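Side-chain contacts in glycosyl hydrolase BlGH5_18 (Bifidobacterium longum subsp. infantis, PDB 7LQX), which belongs to glycoside hydrolase family GH5 and probably cleaves glycosidic bonds during the breakdown of N-glycans: residues L41-P46 and I84-R89; L158-E163 and D184-D189; G238-Y243 and Q281-A286; L260-A265 and R270-Q275. All coordinates share one frame; numbering follows the deposited sequence. Where two conformers were deposited one is given.

From the N terminus, contact 1 comes first and closes the loop from 41-46 to 84-89, joining the start of helix 45-57 to helix 81-96 on the outside of the barrel. Contact 2 follows in series and closes the shorter loop between strand 155-159 and helix 180-191. Contact 3 then spans 238-243 to 281-286, joining two loops that follow neighbouring strands, and contact 4 lies wholly within that span, packing helix 248-264 on strand 272-277. No two loops cross. Contacts 2 and 4 reach the same eight-stranded sheet and touch through Thr159 OG1 and Gln275 OE1, 3.1 Å apart in a probable hydrogen bond.

Contact 1 of 4, residues L41-P46 and I84-R89; sequences LDPDWP and IADVRR
Arg89 lies over one face of the Trp45 indole, overlapping it with both its aliphatic stem and its charged end. Its CG sits almost straight above the six-membered ring, 3.6 Å from the centroid, in a CH-pi contact. The chain then bends at chi2 (77°), which turns the guanidinium back over the five-membered ring instead of letting it run out past the indole. There CZ makes a cation-pi contact 4.0 Å from the centroid, the two planes inclined by 29°. Pro43 CB packs on the opposite face, and Phe39 meets the indole edge-to-face. At the ring edge a water links the two segments: it accepts from Trp45 NE1 at 2.8 Å and donates to Asp86 OD1 at the same distance. The other carboxylate oxygen, Asp86 OD2, is 3.7 Å from Pro43 CG and forms a salt bridge with Lys82. A leucine in place of Trp45 would probably leave the Arg89 guanidinium without its aromatic platform and the bridging water without its indole donor. The pairing joins the first turn of helix 45-57 to helix 81-96, two of the helices that surround the barrel. No direct hydrogen bond joins the segments, so the contact rests mainly on the stack of exposed Arg89 over the indole, its CH-pi contact and one water bridge.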
loop_
_atom_site.group_PDB
_atom_site.type_symbol
_atom_site.label_atom_id
_atom_site.label_comp_id
_atom_site.label_asym_id
_atom_site.label_seq_id
_atom_site.Cartn_x
_atom_site.Cartn_y
_atom_site.Cartn_z
ATOM N N LEU A 41 2.188 4.432 12.490
ATOM C CA LEU A 41 1.142 5.383 12.141
ATOM C C LEU A 41 0.672 6.195 13.340
ATOM O O LEU A 41 0.017 7.224 13.153
ATOM C CB LEU A 41 -0.033 4.639 11.509
ATOM C CG LEU A 41 0.252 4.024 10.141
ATOM C CD1 LEU A 41 -0.875 3.079 9.727
ATOM C CD2 LEU A 41 0.458 5.085 9.084
ATOM N N ASP A 42 0.994 5.766 14.559
ATOM C CA ASP A 42 0.612 6.482 15.772
ATOM C C ASP A 42 1.563 6.078 16.892
ATOM O O ASP A 42 1.185 5.310 17.783
ATOM C CB ASP A 42 -0.830 6.148 16.145
ATOM C CG ASP A 42 -1.306 6.879 17.389
ATOM O OD1 ASP A 42 -0.751 7.946 17.728
ATOM O OD2 ASP A 42 -2.249 6.378 18.029
ATOM N N PRO A 43 2.803 6.560 16.874
ATOM C CA PRO A 43 3.787 6.087 17.857
ATOM C C PRO A 43 3.388 6.406 19.292
ATOM O O PRO A 43 2.987 7.525 19.614
ATOM C CB PRO A 43 5.074 6.817 17.451
ATOM C CG PRO A 43 4.888 7.109 15.982
ATOM C CD PRO A 43 3.419 7.419 15.843
ATOM N N ASP A 44 3.506 5.402 20.156
ATOM C CA ASP A 44 3.321 5.533 21.605
ATOM C C ASP A 44 4.705 5.277 22.196
ATOM O O ASP A 44 5.112 4.124 22.369
ATOM C CB ASP A 44 2.280 4.525 22.080
ATOM C CG ASP A 44 2.097 4.506 23.595
ATOM O OD1 ASP A 44 2.975 4.980 24.346
ATOM O OD2 ASP A 44 1.056 3.979 24.036
ATOM N N TRP A 45 5.437 6.346 22.472
ATOM C CA TRP A 45 6.838 6.187 22.849
ATOM C C TRP A 45 6.991 5.615 24.251
ATOM O O TRP A 45 7.880 4.787 24.462
ATOM C CB TRP A 45 7.632 7.481 22.645
ATOM C CG TRP A 45 7.737 7.799 21.186
ATOM C CD1 TRP A 45 7.220 8.876 20.540
ATOM C CD2 TRP A 45 8.366 6.991 20.183
ATOM N NE1 TRP A 45 7.498 8.801 19.198
ATOM C CE2 TRP A 45 8.200 7.652 18.953
ATOM C CE3 TRP A 45 9.061 5.783 20.211
ATOM C CZ2 TRP A 45 8.705 7.144 17.762
ATOM C CZ3 TRP A 45 9.554 5.280 19.033
ATOM C CH2 TRP A 45 9.375 5.957 17.824
ATOM N N PRO A 46 6.163 6.000 25.230
ATOM C CA PRO A 46 6.223 5.293 26.524
ATOM C C PRO A 46 6.073 3.786 26.387
ATOM O O PRO A 46 6.732 3.030 27.113
ATOM C CB PRO A 46 5.087 5.939 27.331
ATOM C CG PRO A 46 4.995 7.316 26.771
ATOM C CD PRO A 46 5.241 7.150 25.282
ATOM N N ILE A 84 11.658 8.822 9.339
ATOM C CA ILE A 84 13.063 8.536 9.629
ATOM C C ILE A 84 13.375 8.881 11.077
ATOM O O ILE A 84 14.013 8.103 11.796
ATOM C CB ILE A 84 13.994 9.268 8.640
ATOM C CG1 ILE A 84 13.895 8.612 7.259
ATOM C CG2 ILE A 84 15.437 9.267 9.148
ATOM C CD1 ILE A 84 14.805 9.207 6.204
ATOM N N ALA A 85 12.910 10.047 11.534
ATOM C CA ALA A 85 13.128 10.447 12.920
ATOM C C ALA A 85 12.524 9.441 13.888
ATOM O O ALA A 85 13.087 9.187 14.958
ATOM C CB ALA A 85 12.565 11.848 13.170
ATOM N N ASP A 86 11.372 8.860 13.538
ATOM C CA ASP A 86 10.763 7.859 14.408
ATOM C C ASP A 86 11.615 6.593 14.485
ATOM O O ASP A 86 11.729 5.981 15.553
ATOM C CB ASP A 86 9.352 7.509 13.924
ATOM C CG ASP A 86 8.342 8.618 14.170
ATOM O OD1 ASP A 86 8.605 9.528 14.981
ATOM O OD2 ASP A 86 7.250 8.550 13.560
ATOM N N VAL A 87 12.190 6.158 13.364
ATOM C CA VAL A 87 13.112 5.024 13.426
ATOM C C VAL A 87 14.293 5.355 14.329
ATOM O O VAL A 87 14.703 4.546 15.168
ATOM C CB VAL A 87 13.582 4.602 12.022
ATOM C CG1 VAL A 87 14.503 3.383 12.125
ATOM C CG2 VAL A 87 12.400 4.303 11.127
ATOM N N ARG A 88 14.863 6.552 14.166
ATOM C CA ARG A 88 15.992 6.949 14.998
ATOM C C ARG A 88 15.602 6.959 16.470
ATOM O O ARG A 88 16.385 6.538 17.330
ATOM C CB ARG A 88 16.523 8.315 14.556
ATOM C CG ARG A 88 17.728 8.791 15.349
ATOM C CD ARG A 88 18.345 10.054 14.785
ATOM N NE ARG A 88 19.402 10.528 15.673
ATOM C CZ ARG A 88 20.144 11.607 15.464
ATOM N NH1 ARG A 88 19.973 12.339 14.371
ATOM N NH2 ARG A 88 21.071 11.942 16.352
ATOM N N ARG A 89 14.386 7.416 16.778
ATOM C CA ARG A 89 13.942 7.448 18.166
ATOM C C ARG A 89 13.844 6.040 18.738
ATOM O O ARG A 89 14.223 5.801 19.890
ATOM C CB ARG A 89 12.600 8.175 18.274
ATOM C CG ARG A 89 12.016 8.178 19.679
ATOM C CD ARG A 89 12.687 9.169 20.602
ATOM N NE ARG A 89 11.925 9.325 21.840
ATOM C CZ ARG A 89 10.770 9.981 21.931
ATOM N NH1 ARG A 89 10.233 10.542 20.856
ATOM N NH2 ARG A 89 10.148 10.074 23.098
HETATM O O HOH W 1 7.021 10.541 17.025
#

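Contact 2 of 4, residues L158-E163 and D184-D189; sequences LTLGNE and DAWLAD. With EDO (1,2-ethanediol), chain D.
Leu160 and Leu187 both turn CG opposite their carbonyl carbons (chi1 -61° and -73°); Leu160 then extends CD1 (chi2 -178°) to meet CD2, the side branch of Leu187, between strand end and helix. The site lies in a beta-alpha unit of the (beta/alpha)8 barrel, where the chain leaves strand 155-159 and returns along helix 180-191 on the barrel's outer side. Leu160 CD1 meets Leu187 CD2 at 3.8 Å, the two side chains meeting at a slant. The same Leu160 methyl stands 4.5 Å from Trp186 CZ3, approaching the indole obliquely, while the ring nitrogen is hydrogen-bonded to Glu138. Leu190 and Leu191 of the same helix also touch Leu160, completing a buried apolar patch.

Beyond Gly161 the chain leaves the strand end at the C-terminal mouth of the barrel, where Asn162 and Glu163 line the presumed active-site pocket. The Asn162-Glu163 pair has the position and sequence of the Asn-Glu motif that, in GH5 enzymes, carries the acid/base glutamate, so Glu163 probably has that role. Asn162 is gripped at both ends of its amide: OD1 by Arg64, and ND2 by the carbonyl of His109. An alanine at Asn162 would probably leave that Arg64 N-H and the His109 carbonyl without this partner. Glu163 OE2 is hydrogen-bonded to His232 and lies close to Glu276. A 1,2-ethanediol, probably from the crystallisation liquor, occupies the site: Asn162 ND2 donates to its O1 at 2.9 Å with an N-H...O angle of 149°.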
loop_
_atom_site.group_PDB
_atom_site.type_symbol
_atom_site.label_atom_id
_atom_site.label_comp_id
_atom_site.label_asym_id
_atom_site.label_seq_id
_atom_site.Cartn_x
_atom_site.Cartn_y
_atom_site.Cartn_z
ATOM N N LEU A 158 22.543 -2.225 9.251
ATOM C CA LEU A 158 21.256 -2.426 8.613
ATOM C C LEU A 158 21.279 -3.620 7.678
ATOM O O LEU A 158 22.319 -3.999 7.120
ATOM C CB LEU A 158 20.798 -1.159 7.876
ATOM C CG LEU A 158 21.697 -0.642 6.753
ATOM C CD1 LEU A 158 21.482 -1.436 5.480
ATOM C CD2 LEU A 158 21.444 0.843 6.510
ATOM N N THR A 159 20.095 -4.209 7.539
ATOM C CA THR A 159 19.797 -5.226 6.545
ATOM C C THR A 159 18.943 -4.526 5.497
ATOM O O THR A 159 18.073 -3.721 5.839
ATOM C CB THR A 159 18.996 -6.345 7.194
ATOM O OG1 THR A 159 19.746 -6.878 8.291
ATOM C CG2 THR A 159 18.709 -7.477 6.234
ATOM N N LEU A 160 19.182 -4.814 4.218
ATOM C CA LEU A 160 18.466 -4.073 3.184
ATOM C C LEU A 160 16.954 -4.178 3.362
ATOM O O LEU A 160 16.230 -3.194 3.184
ATOM C CB LEU A 160 18.886 -4.537 1.794
ATOM C CG LEU A 160 20.359 -4.342 1.466
ATOM C CD1 LEU A 160 20.638 -4.794 0.040
ATOM C CD2 LEU A 160 20.812 -2.908 1.652
ATOM N N GLY A 161 16.453 -5.356 3.709
ATOM C CA GLY A 161 15.029 -5.518 3.966
ATOM C C GLY A 161 14.723 -6.973 4.240
ATOM O O GLY A 161 15.478 -7.871 3.861
ATOM N N ASN A 162 13.587 -7.198 4.886
ATOM C CA ASN A 162 13.261 -8.547 5.325
ATOM C C ASN A 162 12.836 -9.415 4.147
ATOM O O ASN A 162 11.808 -9.145 3.524
ATOM C CB ASN A 162 12.126 -8.469 6.335
ATOM C CG ASN A 162 11.778 -9.802 6.903
ATOM O OD1 ASN A 162 12.641 -10.496 7.429
ATOM N ND2 ASN A 162 10.517 -10.198 6.775
ATOM N N GLU A 163 13.587 -10.478 3.857
ATOM C CA GLU A 163 13.144 -11.512 2.915
ATOM C C GLU A 163 12.693 -10.925 1.582
ATOM O O GLU A 163 11.685 -11.332 1.005
ATOM C CB GLU A 163 12.040 -12.373 3.539
ATOM C CG GLU A 163 12.494 -13.043 4.822
ATOM C CD GLU A 163 11.432 -13.812 5.555
ATOM O OE1 GLU A 163 10.292 -13.916 5.052
ATOM O OE2 GLU A 163 11.752 -14.308 6.658
ATOM N N ASP A 184 23.161 -9.703 -8.050
ATOM C CA ASP A 184 24.532 -9.447 -7.613
ATOM C C ASP A 184 24.821 -7.945 -7.595
ATOM O O ASP A 184 25.392 -7.412 -6.635
ATOM C CB ASP A 184 25.533 -10.114 -8.562
ATOM C CG ASP A 184 25.596 -11.621 -8.423
ATOM O OD1 ASP A 184 25.205 -12.175 -7.384
ATOM O OD2 ASP A 184 26.106 -12.261 -9.371
ATOM N N ALA A 185 24.470 -7.257 -8.684
ATOM C CA ALA A 185 24.785 -5.838 -8.807
ATOM C C ALA A 185 23.889 -5.002 -7.909
ATOM O O ALA A 185 24.347 -4.027 -7.299
ATOM C CB ALA A 185 24.620 -5.399 -10.264
ATOM N N TRP A 186 22.608 -5.372 -7.819
ATOM C CA TRP A 186 21.657 -4.643 -6.988
ATOM C C TRP A 186 22.070 -4.692 -5.527
ATOM O O TRP A 186 22.099 -3.665 -4.841
ATOM C CB TRP A 186 20.267 -5.255 -7.192
ATOM C CG TRP A 186 19.193 -4.629 -6.356
ATOM C CD1 TRP A 186 18.559 -3.445 -6.582
ATOM C CD2 TRP A 186 18.646 -5.154 -5.146
ATOM N NE1 TRP A 186 17.647 -3.204 -5.587
ATOM C CE2 TRP A 186 17.677 -4.240 -4.694
ATOM C CE3 TRP A 186 18.869 -6.318 -4.406
ATOM C CZ2 TRP A 186 16.937 -4.450 -3.529
ATOM C CZ3 TRP A 186 18.136 -6.524 -3.250
ATOM C CH2 TRP A 186 17.181 -5.595 -2.823
ATOM N N LEU A 187 22.411 -5.883 -5.034
ATOM C CA LEU A 187 22.881 -6.007 -3.663
ATOM C C LEU A 187 24.124 -5.161 -3.433
ATOM O O LEU A 187 24.200 -4.398 -2.466
ATOM C CB LEU A 187 23.178 -7.470 -3.341
ATOM C CG LEU A 187 21.986 -8.401 -3.163
ATOM C CD1 LEU A 187 22.440 -9.850 -3.037
ATOM C CD2 LEU A 187 21.178 -7.984 -1.945
ATOM N N ALA A 188 25.119 -5.287 -4.312
ATOM C CA ALA A 188 26.358 -4.549 -4.102
ATOM C C ALA A 188 26.103 -3.049 -4.087
ATOM O O ALA A 188 26.681 -2.320 -3.270
ATOM C CB ALA A 188 27.377 -4.905 -5.184
ATOM N N ASP A 189 25.238 -2.573 -4.985
ATOM C CA ASP A 189 24.966 -1.144 -5.107
ATOM C C ASP A 189 24.348 -0.578 -3.834
ATOM O O ASP A 189 24.727 0.508 -3.382
ATOM C CB ASP A 189 24.045 -0.933 -6.311
ATOM C CG ASP A 189 23.967 0.510 -6.769
ATOM O OD1 ASP A 189 24.857 1.314 -6.430
ATOM O OD2 ASP A 189 22.994 0.836 -7.484
HETATM C C1 EDO D . 9.400 -12.747 9.460
HETATM O O1 EDO D . 10.425 -12.531 8.489
HETATM C C2 EDO D . 8.313 -11.698 9.247
HETATM O O2 EDO D . 7.817 -11.828 7.904
#

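Contact 3 of 4, residues G238-Y243 and Q281-A286; sequences GTAQGY and QNVLEA
Val283 presents its two methyl branches to neighbouring residues of the short helix 239-243. CG2 abuts the methyl of Ala240, with Val283 CG2 and Ala240 CB 3.6 Å apart, and the branching carbon comes just as near. CG1 instead lies against the amide end of Gln241, crossing that side chain at about a right angle; the shortest approach is Val283 CG1 to Gln241 CD at 3.6 Å. The valine torsion (chi1 -65°) makes this division possible, placing CG1 beside the backbone N and CG2 between N and the carbonyl carbon. Both methyls therefore face the helix, and no hydrogen bond passes between the two segments.

In the (beta/alpha)8 barrel the contact joins the short helix 239-243 and the loop 281-286, which come after strands 229-233 and 272-277, on the end of the barrel where enzymes of this fold carry their active sites.

Gln241 is held in place from its own side. Its chain bends at chi2 (97°) and folds back toward the helix start, where OE1 takes a weak hydrogen bond from the N-cap amide, Gly238 N, at 3.0 Å, while NE2 donates to the carbonyl of Phe236. A glycine at the N-cap has no side chain with which to make a capping box.

Behind the contact, Cys250 of helix 248-264 touches both Ala240 and Leu284. Further out, Gln241 packs on Val440, the last modelled residue, and Leu284 reaches Phe292 on helix 289-300.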
loop_
_atom_site.group_PDB
_atom_site.type_symbol
_atom_site.label_atom_id
_atom_site.label_comp_id
_atom_site.label_asym_id
_atom_site.label_seq_id
_atom_site.Cartn_x
_atom_site.Cartn_y
_atom_site.Cartn_z
ATOM N N GLY A 238 8.059 -27.646 6.030
ATOM C CA GLY A 238 8.054 -29.049 5.696
ATOM C C GLY A 238 8.863 -29.898 6.645
ATOM O O GLY A 238 8.701 -31.122 6.654
ATOM N N THR A 239 9.735 -29.284 7.443
ATOM C CA THR A 239 10.580 -30.063 8.334
ATOM C C THR A 239 9.756 -30.692 9.450
ATOM O O THR A 239 9.826 -31.903 9.677
ATOM C CB THR A 239 11.696 -29.185 8.896
ATOM O OG1 THR A 239 12.475 -28.664 7.814
ATOM C CG2 THR A 239 12.590 -29.993 9.791
ATOM N N ALA A 240 8.963 -29.890 10.161
ATOM C CA ALA A 240 8.119 -30.459 11.205
ATOM C C ALA A 240 7.101 -31.425 10.617
ATOM O O ALA A 240 6.839 -32.489 11.190
ATOM C CB ALA A 240 7.417 -29.355 11.987
ATOM N N GLN A 241 6.519 -31.077 9.469
ATOM C CA GLN A 241 5.491 -31.928 8.885
ATOM C C GLN A 241 6.064 -33.263 8.429
ATOM O O GLN A 241 5.454 -34.318 8.648
ATOM C CB GLN A 241 4.832 -31.216 7.706
ATOM C CG GLN A 241 4.137 -29.911 8.062
ATOM C CD GLN A 241 4.987 -28.689 7.799
ATOM O OE1 GLN A 241 6.184 -28.673 8.081
ATOM N NE2 GLN A 241 4.373 -27.652 7.263
ATOM N N GLY A 242 7.224 -33.237 7.776
ATOM C CA GLY A 242 7.763 -34.446 7.182
ATOM C C GLY A 242 8.467 -35.355 8.163
ATOM O O GLY A 242 8.420 -36.581 8.014
ATOM N N TYR A 243 9.136 -34.782 9.168
ATOM C CA TYR A 243 9.884 -35.569 10.138
ATOM C C TYR A 243 9.216 -35.657 11.498
ATOM O O TYR A 243 9.532 -36.580 12.258
ATOM C CB TYR A 243 11.303 -35.010 10.308
ATOM C CG TYR A 243 12.032 -34.984 9.002
ATOM C CD1 TYR A 243 12.588 -36.140 8.480
ATOM C CD2 TYR A 243 12.129 -33.818 8.264
ATOM C CE1 TYR A 243 13.233 -36.133 7.271
ATOM C CE2 TYR A 243 12.775 -33.804 7.057
ATOM C CZ TYR A 243 13.314 -34.965 6.561
ATOM O OH TYR A 243 13.951 -34.926 5.350
ATOM N N GLN A 281 3.338 -22.377 15.836
ATOM C CA GLN A 281 2.295 -23.268 16.334
ATOM C C GLN A 281 1.354 -23.771 15.254
ATOM O O GLN A 281 0.383 -24.455 15.589
ATOM C CB GLN A 281 1.541 -22.620 17.501
ATOM C CG GLN A 281 2.433 -22.561 18.738
ATOM C CD GLN A 281 1.899 -21.696 19.850
ATOM O OE1 GLN A 281 2.657 -20.987 20.511
ATOM N NE2 GLN A 281 0.597 -21.749 20.071
ATOM N N ASN A 282 1.600 -23.481 13.977
ATOM C CA ASN A 282 0.920 -24.230 12.925
ATOM C C ASN A 282 1.468 -25.645 12.807
ATOM O O ASN A 282 0.791 -26.514 12.249
ATOM C CB ASN A 282 0.968 -23.497 11.580
ATOM C CG ASN A 282 2.375 -23.138 11.129
ATOM O OD1 ASN A 282 3.351 -23.301 11.858
ATOM N ND2 ASN A 282 2.477 -22.627 9.909
ATOM N N VAL A 283 2.658 -25.897 13.351
ATOM C CA VAL A 283 3.245 -27.235 13.338
ATOM C C VAL A 283 3.667 -27.727 14.715
ATOM O O VAL A 283 3.731 -28.953 14.926
ATOM C CB VAL A 283 4.420 -27.336 12.337
ATOM C CG1 VAL A 283 3.907 -27.136 10.906
ATOM C CG2 VAL A 283 5.517 -26.344 12.670
ATOM N N LEU A 284 3.949 -26.845 15.675
ATOM C CA LEU A 284 4.308 -27.231 17.031
ATOM C C LEU A 284 3.152 -26.967 17.990
ATOM O O LEU A 284 2.313 -26.097 17.754
ATOM C CB LEU A 284 5.509 -26.421 17.522
ATOM C CG LEU A 284 6.718 -26.394 16.599
ATOM C CD1 LEU A 284 7.805 -25.484 17.211
ATOM C CD2 LEU A 284 7.265 -27.777 16.272
ATOM N N GLU A 285 3.125 -27.710 19.088
ATOM C CA GLU A 285 2.166 -27.449 20.148
ATOM C C GLU A 285 2.713 -26.381 21.087
ATOM O O GLU A 285 3.916 -26.305 21.336
ATOM C CB GLU A 285 1.896 -28.724 20.948
ATOM C CG GLU A 285 1.339 -29.861 20.109
ATOM C CD GLU A 285 0.101 -29.457 19.340
ATOM O OE1 GLU A 285 -0.861 -28.983 19.981
ATOM O OE2 GLU A 285 0.096 -29.592 18.097
ATOM N N ALA A 286 1.811 -25.563 21.630
ATOM C CA ALA A 286 2.232 -24.509 22.544
ATOM C C ALA A 286 3.088 -25.058 23.678
ATOM O O ALA A 286 4.099 -24.456 24.057
ATOM C CB ALA A 286 1.002 -23.807 23.121
#

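Contact 4 of 4, residues L260-A265 and R270-Q275; sequences LSRAFA and RPVWLQ
Val272 turns its CG2 branch to helix 248-264, where it lies against the side-chain oxygen of Ser261. The distance from Val272 CG2 to Ser261 OG is 3.7 Å, a van der Waals touch. The hydroxyl itself is hydrogen-bonded to the carbonyl of Ala258, one turn earlier. The same methyl faces the stem of Arg262 more loosely, with CG 4.5 Å away. The valine torsion (chi1 177°) sets CG1 anti to the backbone N and thereby puts CG2 beside that N, as the branch turned to Ser261. The charged end of Arg262 belongs elsewhere, pairing with Glu259 and Asn363.

This is the return leg of a beta-alpha-beta crossover in the (beta/alpha)8 barrel: strand 229-233 is followed by helix 248-264, and a short turn then leads into the neighbouring parallel strand 272-277. At that turn the arginine and alanine side chains face each other, Arg270 CD lying 4.0 Å from Ala265 CB. Arg270 stays fully extended from CG to NE, so its methylene chain runs past the alanine methyl and carries the guanidinium deeper. There the buried group is held by three different oxygens: NE bonds to Thr229 OG1, NH1 to the carbonyl of Gly226 and NH2 to that of Leu225.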
loop_
_atom_site.group_PDB
_atom_site.type_symbol
_atom_site.label_atom_id
_atom_site.label_comp_id
_atom_site.label_asym_id
_atom_site.label_seq_id
_atom_site.Cartn_x
_atom_site.Cartn_y
_atom_site.Cartn_z
ATOM N N LEU A 260 24.920 -25.310 6.181
ATOM C CA LEU A 260 24.740 -25.217 4.739
ATOM C C LEU A 260 25.334 -23.920 4.217
ATOM O O LEU A 260 26.026 -23.910 3.193
ATOM C CB LEU A 260 23.252 -25.323 4.407
ATOM C CG LEU A 260 22.878 -25.257 2.932
ATOM C CD1 LEU A 260 23.476 -26.393 2.137
ATOM C CD2 LEU A 260 21.356 -25.270 2.806
ATOM N N SER A 261 25.089 -22.810 4.911
ATOM C CA SER A 261 25.607 -21.535 4.437
ATOM C C SER A 261 27.128 -21.527 4.414
ATOM O O SER A 261 27.731 -20.940 3.512
ATOM C CB SER A 261 25.046 -20.394 5.287
ATOM O OG SER A 261 25.662 -20.280 6.562
ATOM N N ARG A 262 27.763 -22.204 5.368
ATOM C CA ARG A 262 29.219 -22.239 5.412
ATOM C C ARG A 262 29.817 -22.888 4.175
ATOM O O ARG A 262 30.957 -22.579 3.807
ATOM C CB ARG A 262 29.689 -22.984 6.656
ATOM C CG ARG A 262 29.461 -22.240 7.959
ATOM C CD ARG A 262 29.914 -23.109 9.108
ATOM N NE ARG A 262 31.369 -23.252 9.166
ATOM C CZ ARG A 262 32.006 -24.220 9.818
ATOM N NH1 ARG A 262 31.329 -25.190 10.411
ATOM N NH2 ARG A 262 33.332 -24.224 9.860
ATOM N N ALA A 263 29.096 -23.811 3.541
ATOM C CA ALA A 263 29.621 -24.426 2.329
ATOM C C ALA A 263 29.959 -23.377 1.281
ATOM O O ALA A 263 30.893 -23.559 0.492
ATOM C CB ALA A 263 28.591 -25.398 1.757
ATOM N N PHE A 264 29.199 -22.278 1.246
ATOM C CA PHE A 264 29.301 -21.286 0.182
ATOM C C PHE A 264 30.095 -20.048 0.567
ATOM O O PHE A 264 30.389 -19.234 -0.314
ATOM C CB PHE A 264 27.885 -20.916 -0.307
ATOM C CG PHE A 264 27.082 -22.121 -0.676
ATOM C CD1 PHE A 264 27.280 -22.757 -1.886
ATOM C CD2 PHE A 264 26.186 -22.676 0.225
ATOM C CE1 PHE A 264 26.579 -23.903 -2.198
ATOM C CE2 PHE A 264 25.498 -23.815 -0.082
ATOM C CZ PHE A 264 25.691 -24.433 -1.287
ATOM N N ALA A 265 30.419 -19.866 1.841
ATOM C CA ALA A 265 31.165 -18.695 2.281
ATOM C C ALA A 265 32.629 -18.863 1.902
ATOM O O ALA A 265 33.271 -19.828 2.326
ATOM C CB ALA A 265 31.046 -18.555 3.796
ATOM N N ARG A 270 33.527 -16.121 8.299
ATOM C CA ARG A 270 32.331 -15.303 8.149
ATOM C C ARG A 270 31.317 -15.615 9.245
ATOM O O ARG A 270 30.980 -16.789 9.458
ATOM C CB ARG A 270 31.701 -15.561 6.790
ATOM C CG ARG A 270 30.430 -14.758 6.570
ATOM C CD ARG A 270 29.893 -15.041 5.201
ATOM N NE ARG A 270 28.642 -14.373 4.832
ATOM C CZ ARG A 270 28.558 -13.171 4.269
ATOM N NH1 ARG A 270 29.650 -12.448 4.076
ATOM N NH2 ARG A 270 27.367 -12.686 3.921
ATOM N N PRO A 271 30.804 -14.609 9.950
ATOM C CA PRO A 271 29.769 -14.876 10.956
ATOM C C PRO A 271 28.455 -15.290 10.317
ATOM O O PRO A 271 28.078 -14.807 9.248
ATOM C CB PRO A 271 29.619 -13.534 11.692
ATOM C CG PRO A 271 30.868 -12.749 11.349
ATOM C CD PRO A 271 31.210 -13.193 9.952
ATOM N N VAL A 272 27.761 -16.192 11.004
ATOM C CA VAL A 272 26.403 -16.597 10.668
ATOM C C VAL A 272 25.471 -16.029 11.732
ATOM O O VAL A 272 25.591 -16.363 12.914
ATOM C CB VAL A 272 26.270 -18.126 10.609
ATOM C CG1 VAL A 272 24.830 -18.503 10.320
ATOM C CG2 VAL A 272 27.191 -18.703 9.556
ATOM N N TRP A 273 24.522 -15.196 11.319
ATOM C CA TRP A 273 23.521 -14.638 12.220
ATOM C C TRP A 273 22.216 -15.400 12.007
ATOM O O TRP A 273 21.620 -15.322 10.934
ATOM C CB TRP A 273 23.340 -13.148 11.925
ATOM C CG TRP A 273 22.395 -12.456 12.861
ATOM C CD1 TRP A 273 21.830 -12.976 13.981
ATOM C CD2 TRP A 273 21.918 -11.107 12.762
ATOM N NE1 TRP A 273 21.014 -12.048 14.583
ATOM C CE2 TRP A 273 21.064 -10.885 13.861
ATOM C CE3 TRP A 273 22.139 -10.065 11.861
ATOM C CZ2 TRP A 273 20.420 -9.670 14.073
ATOM C CZ3 TRP A 273 21.513 -8.859 12.077
ATOM C CH2 TRP A 273 20.656 -8.669 13.174
ATOM N N LEU A 274 21.807 -16.163 13.018
ATOM C CA LEU A 274 20.457 -16.723 13.076
ATOM C C LEU A 274 19.539 -15.551 13.400
ATOM O O LEU A 274 19.178 -15.296 14.553
ATOM C CB LEU A 274 20.403 -17.807 14.129
ATOM C CG LEU A 274 19.134 -18.644 14.162
ATOM C CD1 LEU A 274 18.742 -19.179 12.804
ATOM C CD2 LEU A 274 19.354 -19.792 15.147
ATOM N N GLN A 275 19.204 -14.798 12.346
ATOM C CA GLN A 275 18.516 -13.518 12.479
ATOM C C GLN A 275 17.033 -13.688 12.749
ATOM O O GLN A 275 16.413 -12.769 13.300
ATOM C CB GLN A 275 18.788 -12.702 11.206
ATOM C CG GLN A 275 18.270 -11.282 11.241
ATOM C CD GLN A 275 18.486 -10.534 9.938
ATOM O OE1 GLN A 275 19.151 -9.486 9.900
ATOM N NE2 GLN A 275 17.940 -11.053 8.876
#